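Local coordinates for light Chain (PDB 6BVD), which acts as the zinc-dependent protease of the mosaic botulinum neurotoxin type HA, probably cleaving a neuronal SNARE protein as its relatives do, at residues I24-Y29 / T34-F39; F139-A144 / V149-N154; T243-T248 / Q283-N288; A265-F270 / N276-S281; I386-E389 / N394-A397. All blocks are in the same frame, centred on the assembly; numbering follows the deposited sequence.

Contact 1 of 5, residues I24-Y29 / T34-F39; sequences IRPPYY and TYFKAF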
# COMPACT_ATOMS: atom_id res chain seq x y z
N ILE A 24 11.31 -17.22 19.94
CA ILE A 24 12.71 -16.91 20.16
C ILE A 24 12.99 -16.64 21.64
O ILE A 24 12.13 -16.16 22.37
CB ILE A 24 13.19 -15.71 19.32
CG1 ILE A 24 12.72 -14.40 19.91
CG2 ILE A 24 12.74 -15.83 17.90
CD1 ILE A 24 13.07 -13.21 19.01
N ARG A 25 14.19 -16.97 22.05
CA ARG A 25 14.66 -16.71 23.43
C ARG A 25 15.48 -15.45 23.37
O ARG A 25 16.63 -15.50 22.94
CB ARG A 25 15.51 -17.88 23.96
CG ARG A 25 15.82 -17.76 25.47
CD ARG A 25 16.72 -18.94 25.96
NE ARG A 25 18.09 -18.84 25.43
CZ ARG A 25 19.08 -19.64 25.79
NH1 ARG A 25 18.86 -20.56 26.70
NH2 ARG A 25 20.29 -19.50 25.26
N PRO A 26 14.90 -14.30 23.76
CA PRO A 26 15.64 -13.06 23.44
C PRO A 26 16.80 -12.80 24.42
O PRO A 26 16.91 -13.47 25.45
CB PRO A 26 14.53 -11.96 23.47
CG PRO A 26 13.37 -12.54 24.13
CD PRO A 26 13.55 -14.04 24.28
N PRO A 27 17.73 -11.88 24.05
CA PRO A 27 18.88 -11.63 24.92
C PRO A 27 18.42 -11.27 26.34
O PRO A 27 17.40 -10.59 26.50
CB PRO A 27 19.61 -10.45 24.24
CG PRO A 27 18.68 -9.97 23.19
CD PRO A 27 17.76 -11.08 22.82
N TYR A 28 19.16 -11.80 27.32
CA TYR A 28 18.93 -11.68 28.77
C TYR A 28 17.87 -12.69 29.30
O TYR A 28 17.66 -12.77 30.52
CB TYR A 28 18.51 -10.24 29.16
CG TYR A 28 19.50 -9.17 28.74
CD1 TYR A 28 20.85 -9.30 29.00
CD2 TYR A 28 19.06 -8.02 28.06
CE1 TYR A 28 21.76 -8.30 28.62
CE2 TYR A 28 19.96 -7.03 27.66
CZ TYR A 28 21.31 -7.18 27.94
OH TYR A 28 22.21 -6.21 27.56
N TYR A 29 17.25 -13.49 28.42
CA TYR A 29 16.28 -14.49 28.88
C TYR A 29 16.89 -15.92 28.91
O TYR A 29 16.18 -16.94 28.98
CB TYR A 29 15.01 -14.46 28.01
CG TYR A 29 14.10 -13.26 28.29
CD1 TYR A 29 13.16 -13.31 29.32
CD2 TYR A 29 14.19 -12.08 27.54
CE1 TYR A 29 12.35 -12.21 29.61
CE2 TYR A 29 13.36 -10.99 27.81
CZ TYR A 29 12.45 -11.07 28.84
OH TYR A 29 11.63 -10.01 29.12
N THR A 34 13.13 -18.35 28.68
CA THR A 34 11.80 -17.88 28.32
C THR A 34 11.73 -17.62 26.82
O THR A 34 12.57 -16.90 26.28
CB THR A 34 11.47 -16.56 29.04
OG1 THR A 34 11.75 -16.68 30.43
CG2 THR A 34 10.02 -16.14 28.82
N TYR A 35 10.74 -18.20 26.14
CA TYR A 35 10.58 -18.01 24.69
C TYR A 35 9.35 -17.18 24.39
O TYR A 35 8.38 -17.23 25.12
CB TYR A 35 10.47 -19.35 23.96
CG TYR A 35 11.79 -20.10 23.83
CD1 TYR A 35 12.50 -20.09 22.62
CD2 TYR A 35 12.35 -20.78 24.91
CE1 TYR A 35 13.69 -20.76 22.48
CE2 TYR A 35 13.56 -21.45 24.77
CZ TYR A 35 14.23 -21.44 23.57
OH TYR A 35 15.43 -22.10 23.44
N PHE A 36 9.41 -16.42 23.29
CA PHE A 36 8.33 -15.53 22.87
C PHE A 36 8.05 -15.76 21.39
O PHE A 36 8.98 -15.87 20.59
CB PHE A 36 8.71 -14.05 23.05
CG PHE A 36 8.94 -13.64 24.49
CD1 PHE A 36 7.96 -12.96 25.21
CD2 PHE A 36 10.15 -13.88 25.09
CE1 PHE A 36 8.18 -12.57 26.53
CE2 PHE A 36 10.40 -13.49 26.41
CZ PHE A 36 9.41 -12.85 27.14
N LYS A 37 6.77 -15.75 21.03
CA LYS A 37 6.38 -15.83 19.62
C LYS A 37 6.84 -14.55 18.88
O LYS A 37 6.52 -13.42 19.31
CB LYS A 37 4.87 -16.02 19.50
CG LYS A 37 4.43 -16.49 18.11
CD LYS A 37 2.95 -16.71 18.03
CE LYS A 37 2.56 -17.34 16.69
NZ LYS A 37 1.13 -17.70 16.65
N ALA A 38 7.60 -14.72 17.81
CA ALA A 38 8.22 -13.59 17.09
C ALA A 38 7.97 -13.65 15.59
O ALA A 38 7.74 -14.75 15.02
CB ALA A 38 9.74 -13.55 17.40
N PHE A 39 8.00 -12.46 14.96
CA PHE A 39 7.53 -12.26 13.57
C PHE A 39 8.61 -11.50 12.78
O PHE A 39 9.03 -10.43 13.18
CB PHE A 39 6.17 -11.53 13.58
CG PHE A 39 5.11 -12.23 14.40
CD1 PHE A 39 4.13 -13.00 13.79
CD2 PHE A 39 5.12 -12.14 15.79
CE1 PHE A 39 3.17 -13.62 14.53
CE2 PHE A 39 4.19 -12.79 16.54
CZ PHE A 39 3.19 -13.54 15.91
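Two similar first torsions bring the aromatic rings of Tyr29 and Phe36 together: CG lies beside the backbone N in both, at chi1 -75° in Tyr29 and -63° in Phe36. Both rings thereby turn to the same side, where they meet. Phe36 drives its edge into the face of Tyr29 in an edge-to-face (T-shaped) pair, the centroids 5.0 Å apart and the planes at 70°. The Phe36 ring is also met near its plane by Pro26, whose CD is 3.5 Å from Phe36 CD2. Proline suits the spot because its compact, rigid ring can lie against an aromatic rim without needing a polar partner.

On the other side of the chain, Arg25 lays its aliphatic root over Tyr35. Its CB sits 3.8 Å from the ring centroid of Tyr35, a CH-pi contact, while its guanidinium group runs on to Asn33 through NH1. Toward the strand end, Ile24 CD1 reaches Ala38 CB at 3.7 Å, where the small alanine leaves room for the branched isoleucine.

The backbones join at the Ile24-Phe36 pair. Ile24 N gives a bond of 2.8 Å to Phe36 O, and Phe36 N returns one of 2.9 Å to Ile24 O. A weak bond from Thr34 N to Tyr29 O spans the far end of the loop.

Between these ends, Tyr29 N bonds Pro26 O and closes a type II beta turn. This is the loop end of an antiparallel beta hairpin, linking strand 21-24 to strand 36-40 in the large mixed sheet of the protease.

Contact 2 of 5, residues F139-A144 / V149-N154; sequences FNVKLA and VQQMAN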
# COMPACT_ATOMS: atom_id res chain seq x y z
N PHE A 139 20.93 -15.88 19.11
CA PHE A 139 19.97 -16.30 20.14
C PHE A 139 19.36 -17.66 19.82
O PHE A 139 19.32 -18.06 18.64
CB PHE A 139 18.85 -15.26 20.32
CG PHE A 139 18.27 -14.75 19.02
CD1 PHE A 139 17.28 -15.45 18.35
CD2 PHE A 139 18.72 -13.54 18.47
CE1 PHE A 139 16.74 -15.00 17.14
CE2 PHE A 139 18.19 -13.06 17.25
CZ PHE A 139 17.20 -13.81 16.57
N ASN A 140 18.88 -18.35 20.85
CA ASN A 140 18.11 -19.58 20.62
C ASN A 140 16.73 -19.34 20.02
O ASN A 140 16.00 -18.43 20.42
CB ASN A 140 17.93 -20.37 21.93
CG ASN A 140 19.18 -21.13 22.31
OD1 ASN A 140 20.21 -21.00 21.65
ND2 ASN A 140 19.09 -21.96 23.35
N VAL A 141 16.34 -20.19 19.06
CA VAL A 141 14.97 -20.19 18.57
C VAL A 141 14.41 -21.62 18.60
O VAL A 141 15.15 -22.60 18.44
CB VAL A 141 14.81 -19.62 17.13
CG1 VAL A 141 15.58 -18.31 16.97
CG2 VAL A 141 15.22 -20.61 16.07
N LYS A 142 13.12 -21.73 18.87
CA LYS A 142 12.47 -23.03 18.95
C LYS A 142 11.58 -23.25 17.72
O LYS A 142 10.67 -22.45 17.42
CB LYS A 142 11.69 -23.15 20.26
CG LYS A 142 11.03 -24.50 20.51
CD LYS A 142 10.16 -24.46 21.75
CE LYS A 142 11.01 -24.36 23.02
NZ LYS A 142 10.15 -24.17 24.24
N LEU A 143 11.90 -24.28 16.94
CA LEU A 143 11.19 -24.56 15.71
C LEU A 143 9.83 -25.27 15.91
O LEU A 143 9.44 -25.64 17.02
CB LEU A 143 12.09 -25.36 14.76
CG LEU A 143 13.42 -24.68 14.40
CD1 LEU A 143 14.32 -25.62 13.60
CD2 LEU A 143 13.26 -23.33 13.66
N ALA A 144 9.10 -25.44 14.80
CA ALA A 144 7.78 -26.07 14.84
C ALA A 144 7.82 -27.47 15.46
O ALA A 144 6.94 -27.83 16.24
CB ALA A 144 7.21 -26.15 13.44
N VAL A 149 17.63 -24.31 17.88
CA VAL A 149 18.83 -23.98 17.13
C VAL A 149 19.26 -22.53 17.41
O VAL A 149 18.48 -21.75 18.00
CB VAL A 149 18.61 -24.16 15.58
CG1 VAL A 149 18.24 -25.61 15.26
CG2 VAL A 149 17.50 -23.22 15.03
N GLN A 150 20.46 -22.15 16.99
CA GLN A 150 20.95 -20.78 17.18
C GLN A 150 20.74 -20.01 15.89
O GLN A 150 20.83 -20.55 14.79
CB GLN A 150 22.43 -20.73 17.58
CG GLN A 150 22.75 -21.10 19.02
CD GLN A 150 24.15 -20.66 19.46
OE1 GLN A 150 24.95 -20.19 18.64
NE2 GLN A 150 24.45 -20.81 20.75
N GLN A 151 20.45 -18.72 16.02
CA GLN A 151 20.16 -17.89 14.87
C GLN A 151 20.76 -16.49 15.09
O GLN A 151 20.86 -16.04 16.21
CB GLN A 151 18.66 -17.82 14.67
CG GLN A 151 18.23 -16.96 13.55
CD GLN A 151 17.03 -17.55 12.87
OE1 GLN A 151 16.68 -18.71 13.09
NE2 GLN A 151 16.37 -16.75 12.06
N MET A 152 21.24 -15.86 14.02
CA MET A 152 21.73 -14.48 14.09
C MET A 152 20.65 -13.52 13.59
O MET A 152 19.82 -13.92 12.80
CB MET A 152 23.02 -14.31 13.28
CG MET A 152 24.19 -15.19 13.75
SD MET A 152 25.67 -14.93 12.76
CE MET A 152 25.66 -13.15 12.53
N ALA A 153 20.66 -12.27 14.07
CA ALA A 153 19.75 -11.23 13.55
C ALA A 153 20.32 -9.87 13.97
O ALA A 153 21.31 -9.82 14.70
CB ALA A 153 18.31 -11.39 14.08
N ASN A 154 19.74 -8.77 13.48
CA ASN A 154 20.29 -7.44 13.80
C ASN A 154 19.42 -6.67 14.80
O ASN A 154 19.91 -5.79 15.52
CB ASN A 154 20.44 -6.59 12.48
CG ASN A 154 21.47 -7.18 11.51
OD1 ASN A 154 22.31 -8.05 11.86
ND2 ASN A 154 21.42 -6.70 10.25
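The Phe139 ring offers one face to the carbonyl oxygen of Gln151, which stands 3.9 Å above its plane and over its centre. Against its rim, near the plane of the ring, lies the single methyl of Ala153, with CB 3.6 Å from Phe139 CE2. A chi1 of 45° puts CG between the backbone N and the carbonyl carbon, which turns the ring toward the partner strand. On the opposite sheet face the amides of Asn140 and Gln150 are turned 46° from one another and do not bond: Asn140 OD1 approaches the aliphatic CG of Gln150 at 3.7 Å. Polar side chains suit this face, where Gln150 is exposed.

Val141 and Val149 lie on the same face as Phe139. Their CG2 methyls touch at 3.6 Å, and Leu143 CD1 comes up more loosely against Val149 CG2. The bent Gln151 side chain passes beside Val141, its CB and OE1 facing the two valine methyls. Beta-branched residues favour extended backbone, and their methyls pack side by side here.

Phe139 with Gln151 and Val141 with Val149 are the hydrogen-bonded pairs of the antiparallel ladder, and Asn140 with Gln150 is the non-hydrogen-bonded pair between them. The straightest of the four bonds runs from Val141 N to Val149 O, 2.9 Å long with an N-H...O angle of 169°.

Strand 148-152 is the outermost of the sheet within this chain. On its inner flank strand 138-142 pairs with 21-24, where Val141 packs on Ile22 and Ile24, and Trp46 of strand 45-48 meets Gln151 and Ala153.

Contact 3 of 5, residues T243-T248 / Q283-N288; sequences TEYKIT and QSQLYN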
# COMPACT_ATOMS: atom_id res chain seq x y z
N THR A 243 26.23 7.20 24.36
CA THR A 243 25.35 7.68 25.40
C THR A 243 25.88 8.98 26.08
O THR A 243 25.12 9.67 26.74
CB THR A 243 25.19 6.62 26.51
OG1 THR A 243 26.49 6.33 27.02
CG2 THR A 243 24.54 5.32 25.96
N GLU A 244 27.18 9.28 25.96
CA GLU A 244 27.75 10.44 26.68
C GLU A 244 27.94 11.60 25.71
O GLU A 244 27.12 11.78 24.84
CB GLU A 244 29.04 10.05 27.38
CG GLU A 244 28.87 8.78 28.24
CD GLU A 244 27.71 8.91 29.23
OE1 GLU A 244 27.64 9.94 29.92
OE2 GLU A 244 26.85 7.99 29.31
N TYR A 245 29.01 12.38 25.85
CA TYR A 245 29.15 13.58 24.96
C TYR A 245 27.89 14.45 25.07
O TYR A 245 27.32 14.91 24.07
CB TYR A 245 29.37 13.13 23.48
CG TYR A 245 30.55 12.20 23.34
CD1 TYR A 245 31.83 12.71 23.19
CD2 TYR A 245 30.39 10.81 23.41
CE1 TYR A 245 32.92 11.87 23.10
CE2 TYR A 245 31.48 9.98 23.31
CZ TYR A 245 32.73 10.51 23.16
OH TYR A 245 33.83 9.69 23.07
N LYS A 246 27.44 14.68 26.30
CA LYS A 246 26.17 15.38 26.54
C LYS A 246 26.35 16.90 26.49
O LYS A 246 27.38 17.41 26.97
CB LYS A 246 25.57 14.96 27.87
CG LYS A 246 25.18 13.48 27.96
CD LYS A 246 24.56 13.16 29.32
CE LYS A 246 24.10 11.69 29.36
NZ LYS A 246 23.34 11.35 30.59
N ILE A 247 25.40 17.62 25.89
CA ILE A 247 25.55 19.06 25.73
C ILE A 247 24.23 19.78 25.94
O ILE A 247 23.15 19.17 25.92
CB ILE A 247 26.09 19.44 24.29
CG1 ILE A 247 25.17 18.88 23.19
CG2 ILE A 247 27.51 18.90 24.09
CD1 ILE A 247 25.67 19.18 21.76
N THR A 248 24.34 21.10 26.14
CA THR A 248 23.20 22.01 26.11
C THR A 248 23.43 23.00 24.94
O THR A 248 24.53 23.12 24.42
CB THR A 248 23.04 22.78 27.45
OG1 THR A 248 24.31 23.32 27.80
CG2 THR A 248 22.58 21.84 28.58
N GLN A 283 32.59 16.81 17.53
CA GLN A 283 32.44 16.16 16.21
C GLN A 283 33.74 15.49 15.74
O GLN A 283 33.71 14.38 15.18
CB GLN A 283 31.95 17.17 15.17
CG GLN A 283 30.58 17.75 15.47
CD GLN A 283 29.94 18.41 14.26
OE1 GLN A 283 29.99 17.87 13.16
NE2 GLN A 283 29.35 19.60 14.45
N SER A 284 34.87 16.12 16.02
CA SER A 284 36.16 15.52 15.69
C SER A 284 36.53 14.35 16.61
O SER A 284 37.12 13.36 16.16
CB SER A 284 37.27 16.57 15.73
OG SER A 284 37.12 17.48 14.65
N GLN A 285 36.19 14.45 17.89
CA GLN A 285 36.40 13.33 18.81
C GLN A 285 35.67 12.05 18.34
O GLN A 285 36.27 10.95 18.31
CB GLN A 285 35.92 13.68 20.21
CG GLN A 285 36.96 14.27 21.11
CD GLN A 285 36.38 14.55 22.49
OE1 GLN A 285 35.22 14.95 22.62
NE2 GLN A 285 37.19 14.33 23.53
N LEU A 286 34.38 12.18 18.01
CA LEU A 286 33.59 11.03 17.55
C LEU A 286 34.16 10.42 16.27
O LEU A 286 34.25 9.20 16.15
CB LEU A 286 32.13 11.44 17.33
CG LEU A 286 31.45 11.94 18.61
CD1 LEU A 286 30.05 12.40 18.30
CD2 LEU A 286 31.41 10.86 19.71
N TYR A 287 34.52 11.27 15.32
CA TYR A 287 35.14 10.83 14.08
C TYR A 287 36.43 10.06 14.34
O TYR A 287 36.67 9.00 13.74
CB TYR A 287 35.38 12.03 13.17
CG TYR A 287 35.90 11.70 11.78
CD1 TYR A 287 35.03 11.58 10.70
CD2 TYR A 287 37.27 11.59 11.54
CE1 TYR A 287 35.50 11.30 9.40
CE2 TYR A 287 37.76 11.32 10.26
CZ TYR A 287 36.87 11.18 9.20
OH TYR A 287 37.36 10.92 7.93
N ASN A 288 37.27 10.59 15.22
CA ASN A 288 38.54 9.92 15.51
C ASN A 288 38.36 8.65 16.35
O ASN A 288 39.16 7.71 16.23
CB ASN A 288 39.52 10.88 16.17
CG ASN A 288 40.01 11.92 15.19
OD1 ASN A 288 40.26 11.61 14.02
ND2 ASN A 288 40.11 13.18 15.64
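Two residues before Tyr245, whose ring meets Leu286 and Gln285 of helix 280-301, Thr243 OG1 has two polar partners. It gives a bond of 2.9 Å to Glu244 OE2, reaching that oxygen on its anti side and somewhat out of the carboxylate plane, and it is also hydrogen-bonded to Lys186 NZ.

The joint with the helix is made by Tyr245. Leu286 CD2 sits over one face, 3.6 Å from the ring centroid and only 6° off the ring normal, a nearly centred CH-pi contact. Of the leucine's two methyls, CD2 makes the close approach; the side chains run antiparallel past one another. At the ring edge, in plane, lies Gln285 OE1, 3.9 Å from Tyr245 CE1; the amide is turned almost perpendicular to the ring, at 89°. A tyrosine suits the place: its flat hydrocarbon face covers a buried leucine while Gln285, at the surface, stays against its rim.

The backbones stay well apart, the nearest CA atoms being those of Tyr245 and Leu286 at 9.0 Å, and the joint is therefore side chain to side chain. Tyr245 has positive phi, which helps turn the chain as it comes into the short strand.

Strand 246-247 pairs antiparallel with strand 262-263, and Ser264 OG bonds Tyr245 O. Helix 280-301 also brings Lys289 against Tyr245. Leu286 packs in addition on Leu268 of helix 264-270 and on Tyr345 of helix 338-348, placing it where these helices and the Tyr245 loop come together.

Contact 4 of 5, residues A265-F270 / N276-S281; sequences AEFLTF and NIVPQS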
# COMPACT_ATOMS: atom_id res chain seq x y z
N ALA A 265 24.44 12.59 20.20
CA ALA A 265 23.85 11.68 19.20
C ALA A 265 22.41 12.07 18.82
O ALA A 265 21.97 11.80 17.71
CB ALA A 265 23.87 10.20 19.70
N GLU A 266 21.66 12.69 19.75
CA GLU A 266 20.29 13.07 19.40
C GLU A 266 20.32 14.18 18.37
O GLU A 266 19.47 14.22 17.48
CB GLU A 266 19.47 13.52 20.61
CG GLU A 266 19.38 12.48 21.72
CD GLU A 266 18.54 11.27 21.39
OE1 GLU A 266 17.95 11.16 20.28
OE2 GLU A 266 18.48 10.40 22.29
N PHE A 267 21.29 15.09 18.50
CA PHE A 267 21.32 16.20 17.52
C PHE A 267 21.82 15.69 16.16
O PHE A 267 21.37 16.18 15.11
CB PHE A 267 22.17 17.33 18.04
CG PHE A 267 21.69 17.89 19.36
CD1 PHE A 267 20.63 18.78 19.41
CD2 PHE A 267 22.24 17.43 20.56
CE1 PHE A 267 20.18 19.29 20.63
CE2 PHE A 267 21.79 17.92 21.78
CZ PHE A 267 20.76 18.84 21.82
N LEU A 268 22.74 14.73 16.17
CA LEU A 268 23.23 14.17 14.90
C LEU A 268 22.13 13.34 14.26
O LEU A 268 22.05 13.25 13.02
CB LEU A 268 24.49 13.33 15.11
CG LEU A 268 25.73 14.04 15.66
CD1 LEU A 268 26.84 13.01 15.97
CD2 LEU A 268 26.24 15.15 14.73
N THR A 269 21.28 12.75 15.09
CA THR A 269 20.22 11.93 14.54
C THR A 269 19.13 12.83 13.92
O THR A 269 18.61 12.55 12.83
CB THR A 269 19.63 11.02 15.60
OG1 THR A 269 20.63 10.04 15.98
CG2 THR A 269 18.38 10.29 15.06
N PHE A 270 18.82 13.94 14.59
CA PHE A 270 17.88 14.88 13.99
C PHE A 270 18.45 15.45 12.70
O PHE A 270 17.78 15.47 11.68
CB PHE A 270 17.50 16.03 14.94
CG PHE A 270 16.42 16.91 14.36
CD1 PHE A 270 15.08 16.57 14.54
CD2 PHE A 270 16.73 17.98 13.55
CE1 PHE A 270 14.06 17.35 13.97
CE2 PHE A 270 15.71 18.77 12.96
CZ PHE A 270 14.39 18.44 13.18
N ASN A 276 24.83 21.72 14.01
CA ASN A 276 25.67 22.83 14.42
C ASN A 276 25.61 23.09 15.92
O ASN A 276 26.41 23.85 16.46
CB ASN A 276 25.29 24.07 13.64
CG ASN A 276 25.43 23.87 12.13
OD1 ASN A 276 26.31 23.12 11.67
ND2 ASN A 276 24.54 24.50 11.36
N ILE A 277 24.64 22.49 16.60
CA ILE A 277 24.61 22.53 18.06
C ILE A 277 25.78 21.71 18.66
O ILE A 277 26.36 22.06 19.70
CB ILE A 277 23.26 22.02 18.57
CG1 ILE A 277 22.16 22.99 18.10
CG2 ILE A 277 23.25 21.91 20.09
CD1 ILE A 277 20.74 22.54 18.40
N VAL A 278 26.15 20.62 17.99
CA VAL A 278 27.27 19.82 18.49
C VAL A 278 28.57 20.52 18.18
O VAL A 278 28.85 20.79 17.01
CB VAL A 278 27.29 18.39 17.85
CG1 VAL A 278 28.40 17.51 18.49
CG2 VAL A 278 25.95 17.75 18.01
N PRO A 279 29.36 20.84 19.23
CA PRO A 279 30.65 21.51 19.07
C PRO A 279 31.60 20.79 18.15
O PRO A 279 31.70 19.54 18.18
CB PRO A 279 31.22 21.53 20.50
CG PRO A 279 30.01 21.49 21.39
CD PRO A 279 28.99 20.66 20.65
N GLN A 280 32.37 21.57 17.40
CA GLN A 280 33.36 21.04 16.47
C GLN A 280 34.35 20.03 17.10
O GLN A 280 34.73 19.05 16.44
CB GLN A 280 34.18 22.18 15.88
CG GLN A 280 34.76 21.84 14.55
CD GLN A 280 33.65 21.45 13.58
OE1 GLN A 280 33.60 20.31 13.10
NE2 GLN A 280 32.72 22.38 13.34
N SER A 281 34.78 20.31 18.34
CA SER A 281 35.74 19.43 19.02
C SER A 281 35.13 18.07 19.33
O SER A 281 35.84 17.05 19.30
CB SER A 281 36.27 20.08 20.30
OG SER A 281 35.22 20.66 21.05
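Helix 264-270 passes the irregular run ahead of helix 280-301 without pairing to it, the closest CA atoms, those of Phe267 and Val278, being 7.0 Å apart. Side chains fill the interval. Phe267 and Ile277 meet at about a right angle: Ile277 CG2 stands over the centre of the Phe267 ring, 4.1 Å from its centroid, in a CH-pi contact. The other branch of the isoleucine shares the work, CD1 touching Phe267 CD1 at 3.9 Å. Ile277 has CG1 beside its backbone N (chi1 -64°), which spreads both branches against the ring, as suits a flat aromatic face. Val278 fills the angle between two helix residues with a single methyl, its CG2 lying 3.8 Å from Phe267 CB and more loosely, at 4.2 Å, against Leu268 CD2.

The helix carries a ligand of the active-site metal. Glu266, next to Phe267 but turned to the other side, binds the zinc ion together with His228 and His232 of helix 222-237, the HExxH helix. This is the gluzincin arrangement, in which a glutamate from a later helix completes the protein ligands. Apolar packing thus lies behind the metal-binding residue, and Phe267 also touches Ile247.

One turn on, Thr269 grips Ala265 O twice, through OG1 at 2.8 Å and through its own backbone N at 2.9 Å, the two donors coming from opposite faces of the carbonyl plane. The methyl-bearing threonine, with its hydroxyl tied back to the helix, packs on His228, Ile231, His232 and His235. Pro279 occupies the N-cap of helix 280-301, and Val278 O, just ahead of it, accepts a bond from Gln283 NE2.

Contact 5 of 5, residues I386-E389 / N394-A397; sequences IYTE and NIGA. With CA (calcium ion), chain C.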
# COMPACT_ATOMS: atom_id res chain seq x y z
N ILE A 386 -7.65 7.57 6.43
CA ILE A 386 -7.04 8.43 7.47
C ILE A 386 -5.52 8.51 7.31
O ILE A 386 -4.91 9.57 7.38
CB ILE A 386 -7.37 7.89 8.91
CG1 ILE A 386 -8.88 7.84 9.14
CG2 ILE A 386 -6.60 8.67 9.99
CD1 ILE A 386 -9.54 9.18 9.07
N TYR A 387 -4.92 7.34 7.10
CA TYR A 387 -3.49 7.22 7.03
C TYR A 387 -3.13 6.18 5.98
O TYR A 387 -3.64 5.07 6.04
CB TYR A 387 -2.96 6.81 8.42
CG TYR A 387 -1.47 6.72 8.52
CD1 TYR A 387 -0.72 7.84 8.84
CD2 TYR A 387 -0.80 5.50 8.39
CE1 TYR A 387 0.64 7.78 8.96
CE2 TYR A 387 0.59 5.43 8.52
CZ TYR A 387 1.30 6.57 8.82
OH TYR A 387 2.69 6.53 8.99
N THR A 388 -2.28 6.51 5.02
CA THR A 388 -1.89 5.51 3.99
C THR A 388 -0.42 5.18 3.97
O THR A 388 0.43 5.99 4.40
CB THR A 388 -2.25 5.97 2.56
OG1 THR A 388 -1.51 7.16 2.22
CG2 THR A 388 -3.75 6.18 2.43
N GLU A 389 -0.08 3.99 3.45
CA GLU A 389 1.36 3.69 3.22
C GLU A 389 2.09 4.76 2.40
O GLU A 389 3.19 5.17 2.75
CB GLU A 389 1.52 2.35 2.44
CG GLU A 389 1.08 1.09 3.23
CD GLU A 389 -0.41 0.75 3.14
OE1 GLU A 389 -1.24 1.48 2.50
OE2 GLU A 389 -0.79 -0.26 3.75
N ASN A 394 -1.27 12.85 4.98
CA ASN A 394 -1.36 13.92 4.00
C ASN A 394 -1.90 13.43 2.63
O ASN A 394 -1.23 13.53 1.61
CB ASN A 394 0.01 14.62 3.87
CG ASN A 394 0.45 15.35 5.16
OD1 ASN A 394 -0.36 15.99 5.84
ND2 ASN A 394 1.74 15.22 5.51
N ILE A 395 -3.13 12.93 2.64
CA ILE A 395 -3.81 12.36 1.49
C ILE A 395 -4.41 13.47 0.61
O ILE A 395 -5.07 14.37 1.12
CB ILE A 395 -4.94 11.42 1.94
CG1 ILE A 395 -4.39 10.31 2.85
CG2 ILE A 395 -5.66 10.82 0.76
CD1 ILE A 395 -5.49 9.57 3.68
N GLY A 396 -4.14 13.42 -0.69
CA GLY A 396 -4.77 14.37 -1.64
C GLY A 396 -4.39 15.81 -1.27
O GLY A 396 -3.23 16.11 -0.99
N ALA A 397 -5.38 16.70 -1.27
CA ALA A 397 -5.10 18.12 -1.04
C ALA A 397 -4.70 18.39 0.42
O ALA A 397 -4.25 19.48 0.76
CB ALA A 397 -6.33 18.97 -1.45
CA CA C . -3.40 0.28 2.97
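Ile395 pushes its terminal methyl CD1 into the bend of segment 386-389, where it lies 3.7 Å from Ile386 O and 4.0 Å from Thr388 CG2. The contact is one of van der Waals touch, a methyl against both backbone and side chain; an isoleucine suits it because its longer branch spans the distance, the nearest CA atoms, of Thr388 and Ile395, being 7.5 Å apart. A chi1 of 63° in Thr388 sends OG1 between N and the carbonyl carbon, leaving CG2 to meet Ile395 while OG1 bonds Asp391 N.

Next to Thr388, Glu389 holds the calcium ion with both carboxylate oxygens, OE1 at 2.5 Å and OE2 at 2.8 Å. Asp384 of this chain and both Asp384 and Glu389 of the second subunit also bind the ion, bridging the two subunits of this assembly. Two-pronged acidic ligands suit calcium, a hard ion with a large coordination shell.

Farther out, Tyr387 O meets Lys95 NZ and Glu389 O meets Arg99 NH1, tying the loop to helix 83-100, while Tyr387 OH bonds Asp221, just ahead of helix 222-237. Ile395 O bonds Asn11 ND2 of the second subunit and Ala397 N bonds Asp14 of the same neighbour.

Overall arrangement
From the N terminus, contact 1 closes a short loop between strands 21-24 and 36-40, and contact 2 then closes the hairpin of strands 138-142 and 148-152. They lie in series yet adjoin in the mixed sheet, where Arg25 N probably bonds Asn140 O. Contact 3 spans a longer excursion, from 243-248 to helix 280-301, and encloses contact 4, whose segments fall within that span. These two touch, and bring a short strand, the zinc-bearing helix 264-270 and helix 280-301 together, with centres about 34 and 35 Å from that of contact 1. Contact 5 comes last, closing a short loop within the connection between strands 373-377 and 406-408, at the subunit interface. No contacts cross.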